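Succinyl-CoA:3-ketoacid coenzyme A transferase subunit B (Helicobacter pylori, PDB 3RRL) probably transfers coenzyme A from succinyl-CoA to a 3-oxo acid, giving a 3-oxoacyl-CoA and succinate, as expected for the B subunit of a 3-oxoacid CoA-transferase. Local coordinates at residues 96-101 / 107-112; 128-133 / 161-166; 10-15 / 166-171; 19-24 / 28-33; 140-145 / 196-201. One frame throughout, in Å; residues are numbered along the deposited sequence.

Interaction 1: residues 96-101 / 107-112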
# COMPACT_ATOMS: atom_id res chain seq x y z
N ALA B 96 -18.67 -8.75 9.44
CA ALA B 96 -19.34 -7.81 8.56
C ALA B 96 -20.81 -8.17 8.53
O ALA B 96 -21.18 -9.31 8.25
CB ALA B 96 -18.75 -7.86 7.17
N ILE B 97 -21.65 -7.19 8.85
CA ILE B 97 -23.09 -7.37 8.82
C ILE B 97 -23.65 -6.59 7.65
O ILE B 97 -23.31 -5.42 7.46
CB ILE B 97 -23.75 -6.92 10.12
CG1 ILE B 97 -23.08 -7.62 11.31
CG2 ILE B 97 -25.24 -7.22 10.09
CD1 ILE B 97 -23.71 -7.30 12.64
N LEU B 98 -24.49 -7.24 6.86
CA LEU B 98 -24.98 -6.67 5.61
C LEU B 98 -26.47 -6.90 5.44
O LEU B 98 -27.03 -7.86 5.98
CB LEU B 98 -24.25 -7.28 4.41
CG LEU B 98 -22.75 -7.06 4.22
CD1 LEU B 98 -21.96 -8.26 4.72
CD2 LEU B 98 -22.44 -6.84 2.75
N GLY B 99 -27.11 -6.01 4.69
CA GLY B 99 -28.48 -6.23 4.27
C GLY B 99 -28.47 -7.03 2.98
O GLY B 99 -27.42 -7.21 2.39
N GLY B 100 -29.63 -7.52 2.56
CA GLY B 100 -29.71 -8.21 1.28
C GLY B 100 -31.08 -8.12 0.65
O GLY B 100 -32.09 -7.92 1.34
N MSE B 101 -31.11 -8.19 -0.67
CA MSE B 101 -32.37 -8.37 -1.39
C MSE B 101 -32.76 -9.84 -1.55
O MSE B 101 -33.93 -10.19 -1.50
CB MSE B 101 -32.32 -7.62 -2.72
CG MSE B 101 -32.12 -6.13 -2.50
SE MSE B 101 -31.79 -5.17 -4.14
CE MSE B 101 -30.14 -6.03 -4.67
N GLY B 107 -25.69 -19.98 -0.15
CA GLY B 107 -24.98 -18.90 0.51
C GLY B 107 -24.68 -17.70 -0.36
O GLY B 107 -23.92 -16.85 0.02
N ASP B 108 -25.25 -17.67 -1.56
CA ASP B 108 -25.13 -16.55 -2.46
C ASP B 108 -25.87 -15.33 -1.95
O ASP B 108 -26.88 -15.46 -1.29
CB ASP B 108 -25.68 -16.91 -3.83
CG ASP B 108 -24.98 -18.09 -4.44
OD1 ASP B 108 -23.96 -18.52 -3.90
OD2 ASP B 108 -25.46 -18.59 -5.47
N LEU B 109 -25.34 -14.15 -2.22
CA LEU B 109 -25.97 -12.90 -1.80
C LEU B 109 -26.16 -11.90 -2.92
O LEU B 109 -25.27 -11.65 -3.70
CB LEU B 109 -25.19 -12.25 -0.65
CG LEU B 109 -25.52 -10.80 -0.35
CD1 LEU B 109 -26.85 -10.64 0.37
CD2 LEU B 109 -24.43 -10.12 0.40
N ALA B 110 -27.35 -11.32 -3.00
CA ALA B 110 -27.59 -10.24 -3.94
C ALA B 110 -28.03 -9.01 -3.18
O ALA B 110 -29.10 -8.99 -2.61
CB ALA B 110 -28.63 -10.64 -4.94
N ASN B 111 -27.18 -7.98 -3.15
CA ASN B 111 -27.56 -6.74 -2.49
C ASN B 111 -27.19 -5.42 -3.18
O ASN B 111 -27.35 -4.37 -2.59
CB ASN B 111 -27.15 -6.73 -1.02
CG ASN B 111 -25.71 -6.36 -0.81
OD1 ASN B 111 -24.91 -6.39 -1.73
ND2 ASN B 111 -25.37 -6.02 0.40
N TRP B 112 -26.68 -5.46 -4.39
CA TRP B 112 -26.28 -4.22 -5.03
C TRP B 112 -27.08 -3.73 -6.23
O TRP B 112 -27.04 -2.56 -6.56
CB TRP B 112 -24.81 -4.28 -5.41
CG TRP B 112 -24.51 -5.21 -6.51
CD1 TRP B 112 -24.41 -6.55 -6.42
CD2 TRP B 112 -24.23 -4.88 -7.86
NE1 TRP B 112 -24.11 -7.08 -7.63
CE2 TRP B 112 -23.98 -6.07 -8.54
CE3 TRP B 112 -24.17 -3.68 -8.57
CZ2 TRP B 112 -23.68 -6.11 -9.88
CZ3 TRP B 112 -23.87 -3.72 -9.90
CH2 TRP B 112 -23.63 -4.92 -10.54

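Interaction 2: residues 128-133 / 161-166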
# COMPACT_ATOMS: atom_id res chain seq x y z
N LEU B 128 -16.20 -6.75 1.37
CA LEU B 128 -16.54 -7.20 2.71
C LEU B 128 -16.99 -8.68 2.80
O LEU B 128 -16.56 -9.38 3.71
CB LEU B 128 -17.58 -6.26 3.34
CG LEU B 128 -16.99 -4.96 3.89
CD1 LEU B 128 -17.98 -3.81 3.75
CD2 LEU B 128 -16.54 -5.10 5.34
N VAL B 129 -17.81 -9.14 1.85
CA VAL B 129 -18.30 -10.53 1.86
C VAL B 129 -17.20 -11.58 1.76
O VAL B 129 -17.35 -12.68 2.29
CB VAL B 129 -19.36 -10.82 0.74
CG1 VAL B 129 -20.65 -10.06 0.98
CG2 VAL B 129 -18.80 -10.54 -0.66
N HIS B 130 -16.12 -11.27 1.05
CA HIS B 130 -14.97 -12.17 1.00
C HIS B 130 -14.00 -12.04 2.18
O HIS B 130 -13.51 -13.05 2.71
CB HIS B 130 -14.22 -12.03 -0.32
CG HIS B 130 -14.97 -12.56 -1.49
ND1 HIS B 130 -15.74 -11.76 -2.31
CD2 HIS B 130 -15.11 -13.82 -1.97
CE1 HIS B 130 -16.30 -12.50 -3.25
NE2 HIS B 130 -15.93 -13.75 -3.06
N GLY B 131 -13.71 -10.81 2.60
CA GLY B 131 -12.69 -10.56 3.61
C GLY B 131 -13.05 -10.84 5.06
O GLY B 131 -12.23 -11.36 5.81
N ALA B 132 -14.27 -10.48 5.46
CA ALA B 132 -14.68 -10.60 6.86
C ALA B 132 -14.55 -12.04 7.35
O ALA B 132 -14.91 -12.97 6.63
CB ALA B 132 -16.10 -10.10 7.03
N LYS B 133 -14.04 -12.25 8.56
CA LYS B 133 -13.94 -13.62 9.10
C LYS B 133 -15.31 -14.27 9.20
O LYS B 133 -15.47 -15.48 8.96
CB LYS B 133 -13.25 -13.63 10.47
CG LYS B 133 -11.78 -13.20 10.43
CD LYS B 133 -11.19 -13.15 11.83
CE LYS B 133 -10.05 -12.14 11.92
NZ LYS B 133 -9.65 -11.88 13.34
N LYS B 161 -20.76 -15.17 -4.24
CA LYS B 161 -21.20 -16.56 -4.32
C LYS B 161 -20.69 -17.35 -3.11
O LYS B 161 -19.49 -17.35 -2.82
CB LYS B 161 -20.68 -17.17 -5.62
CG LYS B 161 -21.31 -18.48 -6.03
CD LYS B 161 -21.02 -18.79 -7.50
CE LYS B 161 -21.24 -20.27 -7.82
NZ LYS B 161 -22.55 -20.80 -7.31
N GLY B 162 -21.61 -17.99 -2.39
CA GLY B 162 -21.26 -18.80 -1.22
C GLY B 162 -20.50 -18.02 -0.16
O GLY B 162 -19.53 -18.52 0.43
N VAL B 163 -20.87 -16.76 0.03
CA VAL B 163 -20.20 -15.92 1.03
C VAL B 163 -20.91 -15.80 2.38
O VAL B 163 -20.31 -15.34 3.35
CB VAL B 163 -19.98 -14.51 0.46
CG1 VAL B 163 -19.01 -14.57 -0.71
CG2 VAL B 163 -21.32 -13.88 0.05
N VAL B 164 -22.16 -16.23 2.47
CA VAL B 164 -22.95 -15.93 3.67
C VAL B 164 -22.76 -17.01 4.71
O VAL B 164 -23.02 -18.17 4.43
CB VAL B 164 -24.45 -15.77 3.34
CG1 VAL B 164 -25.26 -15.52 4.61
CG2 VAL B 164 -24.66 -14.64 2.34
N HIS B 165 -22.27 -16.64 5.89
CA HIS B 165 -22.11 -17.59 6.99
C HIS B 165 -23.39 -17.79 7.77
O HIS B 165 -23.74 -18.91 8.14
CB HIS B 165 -20.98 -17.15 7.93
CG HIS B 165 -19.61 -17.28 7.33
ND1 HIS B 165 -18.97 -16.22 6.72
CD2 HIS B 165 -18.78 -18.34 7.22
CE1 HIS B 165 -17.79 -16.63 6.27
NE2 HIS B 165 -17.65 -17.91 6.56
N GLN B 166 -24.10 -16.70 8.02
CA GLN B 166 -25.30 -16.74 8.85
C GLN B 166 -26.33 -15.76 8.32
O GLN B 166 -26.00 -14.65 7.89
CB GLN B 166 -24.93 -16.42 10.30
CG GLN B 166 -26.11 -16.24 11.25
CD GLN B 166 -25.65 -15.74 12.62
OE1 GLN B 166 -24.77 -14.88 12.72
NE2 GLN B 166 -26.23 -16.29 13.67
O HOH W 1 -18.21 -14.92 -4.95

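Interaction 3: residues 10-15 / 166-171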
# COMPACT_ATOMS: atom_id res chain seq x y z
N ALA B 10 -27.65 -8.27 17.13
CA ALA B 10 -26.79 -7.67 18.15
C ALA B 10 -26.10 -8.74 19.00
O ALA B 10 -25.00 -8.53 19.50
CB ALA B 10 -27.58 -6.73 19.03
N LYS B 11 -26.76 -9.88 19.15
CA LYS B 11 -26.22 -10.96 19.95
C LYS B 11 -24.95 -11.54 19.35
O LYS B 11 -24.17 -12.20 20.04
CB LYS B 11 -27.27 -12.06 20.14
CG LYS B 11 -28.48 -11.62 20.95
CD LYS B 11 -29.43 -12.79 21.21
CE LYS B 11 -30.39 -12.49 22.35
NZ LYS B 11 -31.23 -11.28 22.08
N GLU B 12 -24.73 -11.28 18.07
CA GLU B 12 -23.53 -11.78 17.38
C GLU B 12 -22.29 -10.93 17.66
O GLU B 12 -21.16 -11.33 17.37
CB GLU B 12 -23.78 -11.88 15.87
CG GLU B 12 -24.92 -12.84 15.51
CD GLU B 12 -24.59 -14.28 15.87
OE1 GLU B 12 -23.46 -14.72 15.54
OE2 GLU B 12 -25.44 -14.97 16.47
N LEU B 13 -22.49 -9.75 18.24
CA LEU B 13 -21.36 -8.87 18.55
C LEU B 13 -20.73 -9.27 19.88
O LEU B 13 -21.41 -9.37 20.90
CB LEU B 13 -21.80 -7.41 18.58
CG LEU B 13 -22.37 -6.88 17.27
CD1 LEU B 13 -22.53 -5.38 17.34
CD2 LEU B 13 -21.45 -7.25 16.14
N LYS B 14 -19.43 -9.49 19.85
CA LYS B 14 -18.69 -9.96 21.02
C LYS B 14 -17.56 -9.01 21.39
O LYS B 14 -16.99 -8.35 20.51
CB LYS B 14 -18.12 -11.36 20.76
CG LYS B 14 -19.15 -12.40 20.34
CD LYS B 14 -20.00 -12.84 21.53
CE LYS B 14 -20.75 -14.13 21.23
NZ LYS B 14 -21.28 -14.77 22.47
N GLU B 15 -17.23 -8.96 22.67
CA GLU B 15 -16.16 -8.12 23.18
C GLU B 15 -14.86 -8.33 22.41
O GLU B 15 -14.43 -9.47 22.21
CB GLU B 15 -15.91 -8.41 24.66
CG GLU B 15 -16.96 -7.83 25.60
CD GLU B 15 -16.63 -6.42 26.04
OE1 GLU B 15 -15.49 -5.96 25.80
OE2 GLU B 15 -17.52 -5.77 26.64
N GLN B 166 -24.10 -16.70 8.02
CA GLN B 166 -25.30 -16.74 8.85
C GLN B 166 -26.33 -15.76 8.32
O GLN B 166 -26.00 -14.65 7.89
CB GLN B 166 -24.93 -16.42 10.30
CG GLN B 166 -26.11 -16.24 11.25
CD GLN B 166 -25.65 -15.74 12.62
OE1 GLN B 166 -24.77 -14.88 12.72
NE2 GLN B 166 -26.23 -16.29 13.67
N LEU B 167 -27.59 -16.18 8.33
CA LEU B 167 -28.67 -15.34 7.83
C LEU B 167 -29.73 -15.18 8.92
O LEU B 167 -30.27 -16.16 9.43
CB LEU B 167 -29.29 -15.93 6.56
CG LEU B 167 -30.67 -15.40 6.15
CD1 LEU B 167 -30.61 -13.93 5.77
CD2 LEU B 167 -31.26 -16.23 5.01
N ILE B 168 -30.00 -13.93 9.28
CA ILE B 168 -30.99 -13.62 10.30
C ILE B 168 -32.14 -12.85 9.66
O ILE B 168 -31.94 -11.77 9.11
CB ILE B 168 -30.36 -12.74 11.40
CG1 ILE B 168 -29.15 -13.45 12.02
CG2 ILE B 168 -31.38 -12.38 12.46
CD1 ILE B 168 -28.45 -12.63 13.10
N THR B 169 -33.35 -13.42 9.72
CA THR B 169 -34.54 -12.70 9.27
C THR B 169 -35.55 -12.53 10.42
O THR B 169 -35.28 -12.94 11.56
CB THR B 169 -35.23 -13.41 8.07
OG1 THR B 169 -35.99 -14.54 8.53
CG2 THR B 169 -34.19 -13.88 7.07
N ASP B 170 -36.69 -11.92 10.13
CA ASP B 170 -37.74 -11.74 11.13
C ASP B 170 -38.41 -13.07 11.51
O ASP B 170 -39.14 -13.16 12.51
CB ASP B 170 -38.80 -10.74 10.63
CG ASP B 170 -39.21 -11.02 9.19
OD1 ASP B 170 -38.31 -11.08 8.32
OD2 ASP B 170 -40.42 -11.19 8.93
N LEU B 171 -38.15 -14.09 10.71
CA LEU B 171 -38.70 -15.43 10.93
C LEU B 171 -37.70 -16.34 11.62
O LEU B 171 -38.01 -16.94 12.65
CB LEU B 171 -39.20 -16.06 9.63
CG LEU B 171 -40.30 -15.31 8.88
CD1 LEU B 171 -40.81 -16.14 7.71
CD2 LEU B 171 -41.43 -14.94 9.82

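Interaction 4: residues 19-24 / 28-33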
# COMPACT_ATOMS: atom_id res chain seq x y z
N VAL B 19 -15.61 -4.76 13.80
CA VAL B 19 -16.85 -4.99 13.08
C VAL B 19 -17.10 -3.93 12.03
O VAL B 19 -16.83 -2.74 12.24
CB VAL B 19 -18.05 -5.00 14.06
CG1 VAL B 19 -19.36 -5.17 13.30
CG2 VAL B 19 -17.88 -6.10 15.09
N ASN B 20 -17.63 -4.36 10.89
CA ASN B 20 -18.08 -3.43 9.87
C ASN B 20 -19.57 -3.57 9.61
O ASN B 20 -20.05 -4.66 9.27
CB ASN B 20 -17.31 -3.61 8.58
CG ASN B 20 -17.74 -2.62 7.52
OD1 ASN B 20 -18.86 -2.70 6.99
ND2 ASN B 20 -16.86 -1.66 7.21
N LEU B 21 -20.30 -2.48 9.77
CA LEU B 21 -21.74 -2.48 9.58
C LEU B 21 -22.08 -1.83 8.25
O LEU B 21 -21.76 -0.68 8.02
CB LEU B 21 -22.42 -1.70 10.71
CG LEU B 21 -22.28 -2.27 12.12
CD1 LEU B 21 -22.98 -1.37 13.13
CD2 LEU B 21 -22.84 -3.68 12.17
N GLY B 22 -22.72 -2.59 7.36
CA GLY B 22 -23.11 -2.03 6.08
C GLY B 22 -24.24 -1.04 6.27
O GLY B 22 -24.87 -1.00 7.33
N ILE B 23 -24.50 -0.24 5.25
CA ILE B 23 -25.58 0.75 5.32
C ILE B 23 -26.94 0.07 5.37
O ILE B 23 -27.08 -1.10 5.02
CB ILE B 23 -25.54 1.74 4.14
CG1 ILE B 23 -25.59 0.98 2.81
CG2 ILE B 23 -24.30 2.62 4.21
CD1 ILE B 23 -25.52 1.89 1.60
N GLY B 24 -27.95 0.81 5.82
CA GLY B 24 -29.27 0.25 5.96
C GLY B 24 -29.41 -0.45 7.29
O GLY B 24 -28.88 0.01 8.30
N LEU B 28 -28.21 -0.08 12.31
CA LEU B 28 -29.06 -0.03 13.49
C LEU B 28 -28.56 -0.92 14.63
O LEU B 28 -28.89 -0.69 15.79
CB LEU B 28 -30.50 -0.37 13.13
CG LEU B 28 -31.15 0.76 12.33
CD1 LEU B 28 -32.64 0.52 12.14
CD2 LEU B 28 -30.89 2.10 13.00
N VAL B 29 -27.75 -1.93 14.29
CA VAL B 29 -27.27 -2.88 15.29
C VAL B 29 -26.37 -2.22 16.33
O VAL B 29 -26.32 -2.65 17.48
CB VAL B 29 -26.54 -4.09 14.65
CG1 VAL B 29 -25.97 -5.00 15.72
CG2 VAL B 29 -27.49 -4.89 13.76
N ALA B 30 -25.67 -1.16 15.93
CA ALA B 30 -24.79 -0.45 16.84
C ALA B 30 -25.55 0.10 18.05
O ALA B 30 -25.01 0.17 19.15
CB ALA B 30 -24.08 0.68 16.12
N ASN B 31 -26.81 0.47 17.84
CA ASN B 31 -27.62 1.03 18.91
C ASN B 31 -27.96 0.03 20.02
O ASN B 31 -28.29 0.43 21.14
CB ASN B 31 -28.89 1.67 18.35
CG ASN B 31 -28.59 2.77 17.34
OD1 ASN B 31 -27.49 3.33 17.34
ND2 ASN B 31 -29.57 3.08 16.49
N GLU B 32 -27.87 -1.25 19.73
CA GLU B 32 -28.19 -2.28 20.70
C GLU B 32 -27.01 -2.69 21.54
O GLU B 32 -27.12 -3.52 22.41
CB GLU B 32 -28.75 -3.49 19.98
CG GLU B 32 -29.91 -3.18 19.08
CD GLU B 32 -31.09 -2.61 19.82
OE1 GLU B 32 -31.25 -2.91 21.01
OE2 GLU B 32 -31.87 -1.87 19.21
N VAL B 33 -25.86 -2.12 21.24
CA VAL B 33 -24.64 -2.53 21.91
C VAL B 33 -23.93 -1.36 22.56
O VAL B 33 -22.72 -1.33 22.60
CB VAL B 33 -23.70 -3.21 20.94
CG1 VAL B 33 -22.55 -3.82 21.69
CG2 VAL B 33 -24.42 -4.28 20.18

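Interaction 5: residues 140-145 / 196-201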
# COMPACT_ATOMS: atom_id res chain seq x y z
N GLU B 140 -35.29 -8.70 5.86
CA GLU B 140 -36.69 -9.09 5.98
C GLU B 140 -36.91 -10.33 5.12
O GLU B 140 -36.40 -10.42 4.01
CB GLU B 140 -37.62 -7.94 5.58
CG GLU B 140 -37.78 -6.88 6.66
CD GLU B 140 -38.37 -5.59 6.14
OE1 GLU B 140 -39.56 -5.57 5.78
OE2 GLU B 140 -37.62 -4.58 6.09
N HIS B 141 -37.66 -11.29 5.66
CA HIS B 141 -37.76 -12.62 5.06
C HIS B 141 -38.50 -12.63 3.72
O HIS B 141 -38.15 -13.40 2.83
CB HIS B 141 -38.42 -13.61 6.04
CG HIS B 141 -38.13 -15.04 5.74
ND1 HIS B 141 -37.25 -15.80 6.47
CD2 HIS B 141 -38.61 -15.86 4.77
CE1 HIS B 141 -37.20 -17.03 5.97
NE2 HIS B 141 -38.02 -17.09 4.94
N CYS B 142 -39.51 -11.78 3.59
CA CYS B 142 -40.30 -11.71 2.36
C CYS B 142 -40.31 -10.28 1.84
O CYS B 142 -40.17 -9.33 2.62
CB CYS B 142 -41.74 -12.17 2.61
SG CYS B 142 -41.95 -13.88 3.21
N ASN B 143 -40.48 -10.11 0.53
CA ASN B 143 -40.56 -8.77 -0.06
C ASN B 143 -41.93 -8.14 0.18
O ASN B 143 -42.78 -8.72 0.86
CB ASN B 143 -40.21 -8.79 -1.55
CG ASN B 143 -41.24 -9.52 -2.39
OD1 ASN B 143 -42.40 -9.67 -2.00
ND2 ASN B 143 -40.82 -9.97 -3.57
N LYS B 144 -42.15 -6.95 -0.38
CA LYS B 144 -43.40 -6.22 -0.19
C LYS B 144 -44.58 -6.92 -0.87
O LYS B 144 -45.74 -6.62 -0.57
CB LYS B 144 -43.26 -4.78 -0.72
N TYR B 145 -44.27 -7.84 -1.77
CA TYR B 145 -45.29 -8.64 -2.46
C TYR B 145 -45.63 -9.89 -1.64
O TYR B 145 -46.45 -10.71 -2.06
CB TYR B 145 -44.79 -9.08 -3.84
CG TYR B 145 -44.42 -7.95 -4.79
CD1 TYR B 145 -44.98 -6.69 -4.67
CD2 TYR B 145 -43.51 -8.17 -5.82
CE1 TYR B 145 -44.64 -5.66 -5.55
CE2 TYR B 145 -43.16 -7.16 -6.70
CZ TYR B 145 -43.73 -5.91 -6.57
OH TYR B 145 -43.38 -4.90 -7.45
N LYS B 196 -41.10 -22.91 6.75
CA LYS B 196 -41.13 -23.77 5.58
C LYS B 196 -41.98 -23.13 4.50
O LYS B 196 -41.60 -23.08 3.32
CB LYS B 196 -41.73 -25.14 5.92
CG LYS B 196 -40.91 -25.98 6.87
CD LYS B 196 -41.63 -27.29 7.13
CE LYS B 196 -40.82 -28.23 8.00
NZ LYS B 196 -41.64 -29.41 8.39
N GLU B 197 -43.14 -22.64 4.91
CA GLU B 197 -44.10 -22.02 4.01
C GLU B 197 -43.52 -20.80 3.31
O GLU B 197 -43.74 -20.58 2.12
CB GLU B 197 -45.35 -21.63 4.79
CG GLU B 197 -46.42 -20.93 3.98
CD GLU B 197 -47.62 -20.55 4.83
OE1 GLU B 197 -47.41 -20.13 6.00
OE2 GLU B 197 -48.76 -20.68 4.35
N LYS B 198 -42.77 -19.99 4.06
CA LYS B 198 -42.26 -18.74 3.53
C LYS B 198 -40.85 -18.83 2.92
O LYS B 198 -40.26 -17.81 2.57
CB LYS B 198 -42.34 -17.62 4.57
CG LYS B 198 -43.76 -17.20 4.89
CD LYS B 198 -43.79 -15.88 5.64
CE LYS B 198 -45.21 -15.42 5.90
NZ LYS B 198 -45.24 -14.03 6.45
N THR B 199 -40.32 -20.04 2.83
CA THR B 199 -38.96 -20.23 2.31
C THR B 199 -38.94 -21.10 1.07
O THR B 199 -39.44 -22.23 1.09
CB THR B 199 -38.06 -20.86 3.38
OG1 THR B 199 -38.07 -20.03 4.54
CG2 THR B 199 -36.64 -20.99 2.86
N GLU B 200 -38.39 -20.58 -0.02
CA GLU B 200 -38.21 -21.35 -1.24
C GLU B 200 -36.97 -22.24 -1.17
O GLU B 200 -36.99 -23.39 -1.61
CB GLU B 200 -38.12 -20.43 -2.46
CG GLU B 200 -39.32 -19.52 -2.63
CD GLU B 200 -39.18 -18.60 -3.83
OE1 GLU B 200 -40.08 -17.75 -4.04
OE2 GLU B 200 -38.18 -18.73 -4.57
N ALA B 201 -35.89 -21.70 -0.61
CA ALA B 201 -34.64 -22.43 -0.50
C ALA B 201 -34.86 -23.75 0.22
O ALA B 201 -35.72 -23.84 1.11
CB ALA B 201 -33.60 -21.59 0.25

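Interaction 1: residues 96-101 / 107-112
Asn111 has its CG set between its own backbone N and carbonyl carbon (chi1 82°), and this turns the amide toward Gly99. Selenomethionine Met101 is bent at its last torsion (chi3 -62°), which folds the methyl CE back over the backbone of Asn111. In this CoA-transferase domain the contact lies where strand 95-98 of the large mixed sheet runs out into the loop of Gly99 and Gly100. The loop meets strand 109-114 of the small sheet with the two chain directions 84° apart.

Two hydrogen bonds join them. Asn111 ND2 donates a hydrogen bond to Gly99 O at 3.1 Å, with the donor tilted out of the carbonyl plane. Met101 N binds Ala110 O at 2.9 Å, in the carbonyl plane. The other end of the Asn111 amide is held by Thr159, so both its polar atoms are engaged.

Leu98 crosses Asn111 at about a right angle, its CD2 lying 3.8 Å from Asn111 ND2. Leu98 also lies about 8 Å, side chain to side chain, from Glu43, the predicted active-site residue. Leu109 CD1 packs on Gly100 CA, 3.9 Å away. Beyond the second hydrogen bond, Met101 CE lies 3.4 Å from Asn111 C.

Interaction 2: residues 128-133 / 161-166
Val129 and Val163 bring the two backbones nearest, with their CA atoms 5.8 Å apart. Residues 128-131 are the last turn of helix 125-131, and Ala132 is the first to leave helical angles. Residues 161-165 form an irregular loop leading into strand 166-168. The CA atoms of Lys133 and His165 are 9.3 Å apart.

Val163 carries most of the contact. Val163 CG2 packs on Val129 CB at 3.7 Å. Val163 CG1 lies anti to the carbonyl carbon (chi1 -65°), which sends it toward His130. There Val163 CG1 sits over one face of the His130 ring, offset toward the rim, in a CH-pi contact 4.2 Å from the ring centroid. This methyl thus lies between Val129 and the ring. His130 ND1 bonds to Met126 O one helical turn back, which should help fix the ring. His130 NE2 reaches a water at 3.2 Å, and this water accepts from Lys161 N at 2.7 Å. His165 CE1 lies 3.7 Å from Lys133 O, while His165 ND1 is hydrogen-bonded to Val135 N.

Direct contact is therefore mainly apolar, and the polar link between helix end and loop runs through water. One face of the His130 ring meets a methyl and NE2 meets the water.

Interaction 3: residues 10-15 / 166-171
Glu12 and Gln166 reach toward each other from opposite directions, and their flat ends meet almost at right angles, with carboxylate and amide planes 86° apart. Gln166 NE2 donates a hydrogen bond to Glu12 OE2 at 3.2 Å. The bond is nearly straight at the hydrogen. The acceptor lies in the amide plane of Gln166, but the donor stands above the carboxylate plane, 80° out of it.

The torsions account for this approach. Gln166 stretches straight out from its strand with CG anti to the backbone N. Glu12 is bent at chi2 (-66°), which turns its carboxylate across the end of the glutamine.

A second pair is close without bonding. Glu12 OE1 and Gln166 OE1 are 3.1 Å apart and both are acceptors. Lys134 NZ lies by both oxygens: it forms a salt bridge with Glu12 OE1 and a hydrogen bond with Gln166 OE1. The ammonium group probably offsets the repulsion between the two oxygens. Arg8 makes a salt bridge to Glu12 OE2, so the carboxylate has a basic partner at each oxygen and probably stays ionised. Ile168 CD1 adds an apolar touch at 4.3 Å from Glu12 CG.

Glu12 stands in the type I beta turn from Ala10 to Leu13, at the end of helix 2-10, with Leu13 N bonded to Ala10 O. Gln166 lies on strand 166-168, next to strand 134-138 in the large sheet. The contact is a buried polar cluster between a helix-to-strand turn and the large mixed sheet in the alpha/beta CoA-transferase fold.

Interaction 4: residues 19-24 / 28-33
Leu21 meets Val29 and Ala30 through apolar packing. The contact joins the end of strand 18-21, in the large mixed sheet of the CoA-transferase fold, to the helical turns that follow it. Strand 39-42 lies beside strand 18-21 and parallel to it. This is consistent with the first half of a beta-alpha-beta unit, with helical turns in place of a regular helix.

Leu21 faces residues 29 and 30, with CG beside its backbone N (chi1 -64°). From there the two methyls part: Leu21 CD2 approaches Val29 CB at 4.5 Å, and CD1 approaches Ala30. Phe40 and Ile97 of the flanking strands also touch Leu21. Val29 packs on Ala9 of helix 2-10 and on Leu13, which places residues 28-33 beside that helix.

Hydrogen bonds serve the backbone within the second segment. Asn31 N bonds to Leu28 O, Glu32 N to Val29 O and Val33 N to Ala30 O. Each N bonds to the O three residues back. Residues 28-31 have helical angles but not the regular bonds of a helix.

Gly24 O lies 4.1 Å from Leu28 N and is hydrogen-bonded to Thr27 OG1. The tightest touch is Leu21 CD1 on Ala30 CB, at 3.8 Å.

Interaction 5: residues 140-145 / 196-201
His141 reaches Lys198 and Thr199 with the edge of its ring. Its CB points toward them, and CG leaves CB anti to the backbone N (chi1 -160°), which carries the ring toward the end of helix 192-198. CG lies against Leu171. ND1 is hydrogen-bonded to Thr169 OG1. His141 CD2 comes 3.4 Å from Lys198 O and packs more loosely on Lys198 CB, 4.1 Å away. His141 CE1 is 3.4 Å from Thr199 OG1. At the tip, His141 NE2 donates a hydrogen bond to Thr199 OG1 at 3.0 Å, bent to 139° at the hydrogen. Lys198 O is also near His141 NE2, at 3.3 Å. Both oxygens lie close to the ring plane, so they meet the edge and not a face. Hydrogen bonds at both nitrogens should help fix the rotation of the ring.

Beside the ring, Cys142 SG packs along the aliphatic part of Lys198, nearest to CD at 3.6 Å. The extended lysine chain carries its amine away from this contact.

Thr199 OG1 also bonds back to Val195 O, and Ser148 bonds to Lys198 O. The loop after strand 134-138 is thus tied to the C-terminal end of helix 192-198, with Val150 of strand 150-151 touching both His141 and Thr199.

How the interactions relate
Interaction 3 is the buried one, and its chemistry is charged and polar. Interaction 4 is a surface contact and is apolar. Interactions 1, 2 and 5 are partly buried and mix both kinds. Interactions 1, 3 and 4 reach the same large sheet: strands 95-98 and 18-21 pair through Ile97 with Asn20 and Gly22. Ala10 packs on Glu32 between interactions 3 and 4. The segments of interactions 2 and 3 share Gln166, which touches across the contact in interaction 3 alone. Asp108 bonds to Gly162 between interactions 1 and 2. Interaction 5 lies farthest from the chain centre, about 18 Å from it, yet joins interaction 3 through His141, Thr169 and Asp170.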